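Local atomic coordinates of NAD-dependent dehydrogenase (Rhizobium meliloti, PDB entry 4Z0P), a protein that reduces glyoxylate and hydroxypyruvate with NADPH as the cofactor, and belongs to the D-isomer-specific 2-hydroxyacid dehydrogenase family. Residues Val297-Gln300 with Ile301-Glu305. Residues are numbered along the deposited sequence; the frame is centred on the assembly and turned at random.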
loop_
_atom_site.group_PDB
_atom_site.type_symbol
_atom_site.label_atom_id
_atom_site.label_comp_id
_atom_site.label_asym_id
_atom_site.label_seq_id
_atom_site.Cartn_x
_atom_site.Cartn_y
_atom_site.Cartn_z
ATOM N N VAL A 297 -23.600 -6.117 17.207
ATOM C CA VAL A 297 -24.160 -6.705 18.421
ATOM C C VAL A 297 -25.684 -6.536 18.446
ATOM O O VAL A 297 -26.408 -7.498 18.760
ATOM C CB VAL A 297 -23.519 -6.137 19.704
ATOM C CG1 VAL A 297 -24.206 -6.682 20.958
ATOM C CG2 VAL A 297 -22.039 -6.498 19.769
ATOM N N GLU A 298 -26.167 -5.330 18.123
ATOM C CA GLU A 298 -27.611 -5.077 18.037
ATOM C C GLU A 298 -28.313 -6.069 17.106
ATOM O O GLU A 298 -29.381 -6.616 17.437
ATOM C CB GLU A 298 -27.891 -3.667 17.550
ATOM C CG GLU A 298 -27.673 -2.604 18.593
ATOM C CD GLU A 298 -27.574 -1.207 18.009
ATOM O OE1 GLU A 298 -27.960 -0.999 16.842
ATOM O OE2 GLU A 298 -27.101 -0.308 18.730
ATOM N N HIS A 299 -27.701 -6.295 15.947
ATOM C CA HIS A 299 -28.267 -7.188 14.918
ATOM C C HIS A 299 -28.345 -8.619 15.440
ATOM O O HIS A 299 -29.380 -9.276 15.298
ATOM C CB HIS A 299 -27.449 -7.095 13.619
ATOM C CG HIS A 299 -27.941 -7.989 12.515
ATOM N ND1 HIS A 299 -29.186 -7.850 11.940
ATOM C CD2 HIS A 299 -27.346 -9.025 11.875
ATOM C CE1 HIS A 299 -29.344 -8.768 11.003
ATOM N NE2 HIS A 299 -28.243 -9.497 10.944
ATOM N N GLN A 300 -27.278 -9.079 16.093
ATOM C CA GLN A 300 -27.248 -10.436 16.657
ATOM C C GLN A 300 -28.222 -10.612 17.813
ATOM O O GLN A 300 -28.878 -11.655 17.906
ATOM C CB GLN A 300 -25.829 -10.836 17.078
ATOM C CG GLN A 300 -24.872 -10.965 15.899
ATOM C CD GLN A 300 -25.386 -11.897 14.786
ATOM O OE1 GLN A 300 -25.857 -12.998 15.057
ATOM N NE2 GLN A 300 -25.302 -11.450 13.533
ATOM N N ILE A 301 -28.321 -9.606 18.683
ATOM C CA ILE A 301 -29.337 -9.620 19.747
ATOM C C ILE A 301 -30.737 -9.770 19.119
ATOM O O ILE A 301 -31.541 -10.576 19.587
ATOM C CB ILE A 301 -29.277 -8.364 20.643
ATOM C CG1 ILE A 301 -28.043 -8.417 21.543
ATOM C CG2 ILE A 301 -30.528 -8.260 21.519
ATOM C CD1 ILE A 301 -27.704 -7.131 22.278
ATOM N N ALA A 302 -31.026 -9.011 18.062
ATOM C CA ALA A 302 -32.356 -9.061 17.449
ATOM C C ALA A 302 -32.634 -10.441 16.862
ATOM O O ALA A 302 -33.743 -10.982 16.999
ATOM C CB ALA A 302 -32.513 -7.977 16.388
ATOM N N ARG A 303 -31.634 -11.025 16.218
ATOM C CA ARG A 303 -31.761 -12.394 15.719
ATOM C C ARG A 303 -32.045 -13.374 16.866
ATOM O O ARG A 303 -32.960 -14.186 16.783
ATOM C CB ARG A 303 -30.501 -12.827 14.962
ATOM C CG ARG A 303 -30.301 -12.149 13.611
ATOM C CD ARG A 303 -28.999 -12.616 12.964
ATOM N NE ARG A 303 -29.040 -14.042 12.644
ATOM C CZ ARG A 303 -29.596 -14.572 11.554
ATOM N NH1 ARG A 303 -30.171 -13.809 10.624
ATOM N NH2 ARG A 303 -29.583 -15.891 11.391
ATOM N N PHE A 304 -31.253 -13.280 17.927
ATOM C CA PHE A 304 -31.364 -14.162 19.088
ATOM C C PHE A 304 -32.761 -14.127 19.675
ATOM O O PHE A 304 -33.391 -15.176 19.886
ATOM C CB PHE A 304 -30.343 -13.740 20.152
ATOM C CG PHE A 304 -30.258 -14.672 21.327
ATOM C CD1 PHE A 304 -29.768 -15.967 21.172
ATOM C CD2 PHE A 304 -30.657 -14.257 22.596
ATOM C CE1 PHE A 304 -29.684 -16.834 22.258
ATOM C CE2 PHE A 304 -30.575 -15.123 23.694
ATOM C CZ PHE A 304 -30.085 -16.411 23.521
ATOM N N GLU A 305 -33.255 -12.916 19.913
ATOM C CA GLU A 305 -34.566 -12.737 20.538
ATOM C C GLU A 305 -35.750 -13.087 19.626
ATOM O O GLU A 305 -36.844 -13.341 20.122
ATOM C CB GLU A 305 -34.710 -11.320 21.091
ATOM C CG GLU A 305 -33.694 -11.059 22.200
ATOM C CD GLU A 305 -33.879 -9.749 22.916
ATOM O OE1 GLU A 305 -34.768 -8.964 22.523
ATOM O OE2 GLU A 305 -33.130 -9.507 23.891
#
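Val297 and Ile301, one helical turn apart, form the tightly packed, buried side of this contact: the CG1 methyl of Val297 lies 3.8 Å from CD1 of Ile301. Ile301 extends its longer branch back over the preceding turn, with CG1 anti to its own carbonyl carbon (chi1 -72°), which brings that CG1 to 3.4 Å from Val297 O. The same carbonyl accepts the nearly linear bond from Ile301 N at 2.8 Å. Three further i+4 to i bonds, from Ala302 N to Glu298 O, Arg303 N to His299 O and Phe304 N to Gln300 O, continue the regular alpha-helical pattern.

Toward solvent, the partly exposed Arg303 lays its aliphatic stem against both exposed His299 and buried Gln300. CG sits over one face of the imidazole, a loose 4.3 Å above its plane and displaced toward the rim, while CD is 3.8 Å from His299 NE2. CD is also 3.8 Å from Gln300 OE1; the two side chains lie side by side, pointing the same way, with amide and guanidinium planes 36° apart. A bend at chi3 (65°) turns the guanidinium off the line of the stem, and its NH2 donates to Pro309 O. Gln300 is folded at chi2, its NE2 hydrogen-bonded to Glu311 OE1; an alanine here would probably leave Glu311 OE1 without this donor and the Arg303 stem without its neighbour at CD.

These residues end helix 290-305, which packs on the five-stranded parallel sheet of the N-terminal part, not the seven-stranded NADPH-binding one, consistent with the two-domain build of D-2-hydroxyacid dehydrogenases, whose chain returns late to the first domain. Val297, Gln300 and Ile301 press on Phe71 of strand 69-72, Phe304 reaches Val69 and Tyr50, and Val297 also meets Val52 of strand 50-54.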